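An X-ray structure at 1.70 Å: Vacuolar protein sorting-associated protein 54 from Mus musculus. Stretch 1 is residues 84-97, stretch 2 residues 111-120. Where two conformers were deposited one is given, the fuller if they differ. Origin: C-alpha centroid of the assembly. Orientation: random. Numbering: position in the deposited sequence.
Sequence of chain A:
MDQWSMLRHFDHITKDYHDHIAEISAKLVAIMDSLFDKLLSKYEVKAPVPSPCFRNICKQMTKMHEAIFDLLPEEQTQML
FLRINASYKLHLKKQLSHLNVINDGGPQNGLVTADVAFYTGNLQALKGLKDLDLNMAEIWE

Stretch 1 84-97: INASYKLHLKKQLS
Stretch 2, residues 111-120: LVTADVAFYT

Two tyrosines from neighbouring helices lie almost flat against each other, and this offset stack is the centrepiece of an otherwise thin contact in mouse Vacuolar protein sorting-associated protein 54. The rings of Tyr88 and Tyr119 have centroids 3.8 Å apart and planes inclined by only 5°, and Tyr88 CD1 approaches Tyr119 CZ to 3.4 Å, Tyr119 CZ lying over one face of the Tyr88 ring and Tyr88 CD1 over one face of the Tyr119 ring. The example illustrates a general principle: when two helices run too far apart for their backbones to mesh, long side chains can bridge the gap, and flat ones can stack as they do so.

Both stretches are helical throughout, residues 84-97 and 111-120, and each helix extends beyond its stretch at both ends. Backbone torsions stay within phi -53° to -71° and psi -36° to -50°, and the i to i-4 ladder is regular, as in Leu92 N to Tyr88 O at 2.8 Å and Tyr119 N to Asp115 O at 3.1 Å. The helices run nearly antiparallel, their N-to-C directions 166° apart, and their axes come no closer than 13.3 Å. In register, the CA atoms of Asn85 and Thr120 are 9.7 Å apart, those of Leu92 and Val116 9.8 Å, and those of Leu96 and Val112 8.9 Å. With such spacing the two stretches bury just 320 Å² between them, counting both sides, and the contact is made by side chains.

The stacked tyrosines adopt nearly the same rotamer. Tyr88 has chi1 168° (t) and chi2 -99°, Tyr119 chi1 171° (t) and chi2 -90°, and the CA-to-CB bond of each points toward the opposing helix. Each ring thus reaches into the gap from its own side, and the offset lets the aromatic faces share dispersion contact without full eclipse of their pi clouds. Tyr119 has the largest area covered by the other stretch, 99 Å², against 59 Å² for Tyr88. Stacking does not satisfy every polar group: Tyr88 OH is buried with no polar partner in the model; around it lie carbons, among them Tyr119 CG at 3.8 Å and Val116 CG2 at 4.2 Å from Tyr88 OH.

At the edge of the Tyr119 ring sits Asn85, with chi1 -177° (t) and chi2 -116°. Its CA-to-CB bond points sideways, but the end of the side chain comes nearer to the second helix. Asn85 ND2 as modelled lies 2.7 Å from Tyr119 OH, but the amide is probably turned over, so whether a hydrogen bond forms is open.

Farther along, the contact becomes aliphatic. Leu92 (chi1 177°, t; chi2 55°, p) places CD2 3.9 Å from CG2 of Val116 (chi1 167°, t); the CA-to-CB bond of Leu92 points toward the second helix, that of Val116 sideways. One turn on, Leu96 (chi1 -67°, m; chi2 172°, t) meets Val112 (chi1 176°, t), with Leu96 CD2 3.8 Å from Val112 CG2 and both CA-to-CB bonds directed toward the partner helix. These methyl contacts sit at van der Waals distance and need no directional geometry.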

# COMPACT_ATOMS: atom_id res chain seq x y z
N ILE A 84 1.35 3.03 -2.20
CA ILE A 84 1.97 1.90 -1.51
C ILE A 84 1.46 0.61 -2.16
O ILE A 84 2.25 -0.28 -2.50
CB ILE A 84 1.59 1.87 0.00
CG1 ILE A 84 2.16 3.07 0.78
CG2 ILE A 84 2.03 0.55 0.64
CD1 ILE A 84 3.55 3.44 0.49
N ASN A 85 0.15 0.51 -2.37
CA ASN A 85 -0.42 -0.67 -3.04
C ASN A 85 0.16 -0.90 -4.43
O ASN A 85 0.39 -2.03 -4.83
CB ASN A 85 -1.96 -0.57 -3.10
CG ASN A 85 -2.61 -1.78 -3.70
OD1 ASN A 85 -3.26 -1.71 -4.76
ND2 ASN A 85 -2.45 -2.88 -3.06
N ALA A 86 0.38 0.17 -5.18
CA ALA A 86 0.93 0.04 -6.52
C ALA A 86 2.34 -0.56 -6.45
O ALA A 86 2.69 -1.40 -7.26
CB ALA A 86 0.96 1.39 -7.21
N SER A 87 3.14 -0.11 -5.48
CA SER A 87 4.47 -0.66 -5.27
C SER A 87 4.42 -2.14 -4.87
O SER A 87 5.18 -2.94 -5.40
CB SER A 87 5.21 0.14 -4.18
OG SER A 87 6.43 -0.50 -3.83
N TYR A 88 3.55 -2.47 -3.93
CA TYR A 88 3.36 -3.85 -3.53
C TYR A 88 3.05 -4.75 -4.74
O TYR A 88 3.67 -5.80 -4.93
CB TYR A 88 2.26 -3.92 -2.47
CG TYR A 88 1.77 -5.31 -2.18
CD1 TYR A 88 0.60 -5.78 -2.76
CD2 TYR A 88 2.49 -6.15 -1.34
CE1 TYR A 88 0.14 -7.08 -2.49
CE2 TYR A 88 2.03 -7.44 -1.06
CZ TYR A 88 0.88 -7.88 -1.64
OH TYR A 88 0.43 -9.16 -1.36
N LYS A 89 2.09 -4.33 -5.56
CA LYS A 89 1.67 -5.11 -6.71
C LYS A 89 2.82 -5.28 -7.70
O LYS A 89 2.98 -6.35 -8.26
CB LYS A 89 0.48 -4.48 -7.43
CG LYS A 89 -0.81 -4.60 -6.61
CD LYS A 89 -2.05 -4.17 -7.40
CE LYS A 89 -1.98 -2.72 -7.78
NZ LYS A 89 -3.17 -2.42 -8.65
N LEU A 90 3.63 -4.23 -7.88
CA LEU A 90 4.73 -4.34 -8.86
C LEU A 90 5.73 -5.41 -8.40
O LEU A 90 6.17 -6.25 -9.20
CB LEU A 90 5.40 -2.95 -9.08
CG LEU A 90 6.64 -2.88 -9.98
CD1 LEU A 90 6.69 -1.50 -10.69
CD2 LEU A 90 7.90 -3.12 -9.16
N HIS A 91 6.08 -5.38 -7.11
CA HIS A 91 7.05 -6.33 -6.59
C HIS A 91 6.48 -7.74 -6.51
O HIS A 91 7.21 -8.71 -6.76
CB HIS A 91 7.60 -5.84 -5.25
CG HIS A 91 8.45 -4.62 -5.40
ND1 HIS A 91 9.69 -4.65 -6.02
CD2 HIS A 91 8.24 -3.34 -5.03
CE1 HIS A 91 10.19 -3.43 -6.03
NE2 HIS A 91 9.34 -2.62 -5.43
N LEU A 92 5.19 -7.85 -6.18
CA LEU A 92 4.55 -9.17 -6.12
C LEU A 92 4.46 -9.75 -7.54
O LEU A 92 4.78 -10.93 -7.74
CB LEU A 92 3.16 -9.10 -5.46
CG LEU A 92 2.39 -10.43 -5.42
CD1 LEU A 92 3.16 -11.58 -4.75
CD2 LEU A 92 1.11 -10.20 -4.63
N LYS A 93 4.03 -8.94 -8.50
CA LYS A 93 3.95 -9.38 -9.91
C LYS A 93 5.32 -9.89 -10.38
O LYS A 93 5.39 -10.95 -11.01
CB LYS A 93 3.44 -8.24 -10.80
CG LYS A 93 3.07 -8.69 -12.24
CD LYS A 93 2.07 -7.68 -12.84
CE LYS A 93 2.77 -6.62 -13.65
NZ LYS A 93 2.87 -7.00 -15.09
N LYS A 94 6.41 -9.18 -10.05
CA LYS A 94 7.76 -9.58 -10.46
C LYS A 94 8.10 -10.97 -9.91
O LYS A 94 8.65 -11.84 -10.62
CB LYS A 94 8.78 -8.54 -9.98
CG LYS A 94 10.21 -8.75 -10.41
CD LYS A 94 10.96 -7.42 -10.42
CE LYS A 94 10.45 -6.56 -11.58
NZ LYS A 94 10.88 -5.12 -11.53
N GLN A 95 7.78 -11.20 -8.64
CA GLN A 95 8.12 -12.46 -8.01
C GLN A 95 7.27 -13.60 -8.54
O GLN A 95 7.77 -14.71 -8.74
CB GLN A 95 8.05 -12.35 -6.47
CG GLN A 95 8.45 -13.65 -5.74
CD GLN A 95 9.96 -14.00 -5.84
OE1 GLN A 95 10.72 -13.39 -6.62
NE2 GLN A 95 10.41 -14.97 -5.03
N LEU A 96 5.99 -13.34 -8.80
CA LEU A 96 5.14 -14.40 -9.30
C LEU A 96 5.65 -14.83 -10.67
O LEU A 96 5.66 -16.02 -11.00
CB LEU A 96 3.68 -13.96 -9.40
CG LEU A 96 3.02 -13.71 -8.05
CD1 LEU A 96 1.66 -13.10 -8.27
CD2 LEU A 96 2.91 -14.97 -7.19
N SER A 97 6.13 -13.86 -11.44
CA SER A 97 6.65 -14.15 -12.77
C SER A 97 7.92 -14.96 -12.67
O SER A 97 8.11 -15.94 -13.42
CB SER A 97 6.89 -12.85 -13.53
OG SER A 97 5.65 -12.32 -13.96
N LEU A 111 -2.89 -20.56 -3.32
CA LEU A 111 -2.19 -20.08 -2.13
C LEU A 111 -1.89 -18.60 -2.23
O LEU A 111 -2.00 -17.87 -1.26
CB LEU A 111 -0.88 -20.85 -1.94
CG LEU A 111 -1.02 -22.26 -1.37
CD1 LEU A 111 0.29 -23.06 -1.59
CD2 LEU A 111 -1.37 -22.26 0.13
N VAL A 112 -1.51 -18.15 -3.43
CA VAL A 112 -1.28 -16.73 -3.61
C VAL A 112 -2.59 -15.96 -3.42
O VAL A 112 -2.62 -14.94 -2.74
CB VAL A 112 -0.65 -16.45 -4.96
CG1 VAL A 112 -0.50 -14.95 -5.17
CG2 VAL A 112 0.71 -17.15 -5.05
N THR A 113 -3.67 -16.46 -4.02
CA THR A 113 -5.01 -15.83 -3.86
C THR A 113 -5.35 -15.66 -2.37
O THR A 113 -5.87 -14.63 -1.95
CB THR A 113 -6.06 -16.61 -4.60
OG1 THR A 113 -5.72 -16.55 -6.01
CG2 THR A 113 -7.48 -16.00 -4.39
N ALA A 114 -5.02 -16.69 -1.60
CA ALA A 114 -5.27 -16.69 -0.15
C ALA A 114 -4.40 -15.63 0.58
O ALA A 114 -4.89 -14.87 1.45
CB ALA A 114 -4.99 -18.09 0.42
N ASP A 115 -3.12 -15.61 0.25
CA ASP A 115 -2.19 -14.64 0.88
C ASP A 115 -2.65 -13.22 0.51
O ASP A 115 -2.68 -12.32 1.35
CB ASP A 115 -0.76 -14.94 0.41
CG ASP A 115 0.22 -15.21 1.57
OD1 ASP A 115 -0.14 -15.12 2.76
OD2 ASP A 115 1.40 -15.51 1.23
N VAL A 116 -3.04 -13.02 -0.74
CA VAL A 116 -3.53 -11.71 -1.18
C VAL A 116 -4.83 -11.35 -0.47
O VAL A 116 -5.03 -10.19 -0.12
CB VAL A 116 -3.69 -11.68 -2.71
CG1 VAL A 116 -4.49 -10.46 -3.16
CG2 VAL A 116 -2.29 -11.72 -3.33
N ALA A 117 -5.70 -12.33 -0.23
CA ALA A 117 -6.91 -12.05 0.56
C ALA A 117 -6.59 -11.55 1.97
O ALA A 117 -7.30 -10.70 2.51
CB ALA A 117 -7.82 -13.26 0.62
N PHE A 118 -5.55 -12.11 2.60
CA PHE A 118 -5.09 -11.58 3.90
C PHE A 118 -4.63 -10.10 3.77
O PHE A 118 -5.03 -9.24 4.55
CB PHE A 118 -3.99 -12.47 4.48
CG PHE A 118 -3.42 -11.95 5.76
CD1 PHE A 118 -4.11 -12.13 6.95
CD2 PHE A 118 -2.20 -11.27 5.78
CE1 PHE A 118 -3.60 -11.64 8.17
CE2 PHE A 118 -1.66 -10.79 7.00
CZ PHE A 118 -2.35 -10.99 8.18
N TYR A 119 -3.82 -9.82 2.76
CA TYR A 119 -3.34 -8.47 2.48
C TYR A 119 -4.48 -7.49 2.27
O TYR A 119 -4.49 -6.40 2.85
CB TYR A 119 -2.45 -8.48 1.22
CG TYR A 119 -2.06 -7.11 0.70
CD1 TYR A 119 -2.85 -6.46 -0.23
CD2 TYR A 119 -0.91 -6.45 1.18
CE1 TYR A 119 -2.51 -5.20 -0.71
CE2 TYR A 119 -0.57 -5.18 0.70
CZ TYR A 119 -1.37 -4.59 -0.25
OH TYR A 119 -1.08 -3.36 -0.76
N THR A 120 -5.43 -7.84 1.42
CA THR A 120 -6.56 -6.96 1.09
C THR A 120 -7.44 -6.69 2.31
O THR A 120 -7.88 -5.54 2.55
CB THR A 120 -7.40 -7.58 -0.04
OG1 THR A 120 -6.58 -7.78 -1.21
CG2 THR A 120 -8.53 -6.69 -0.40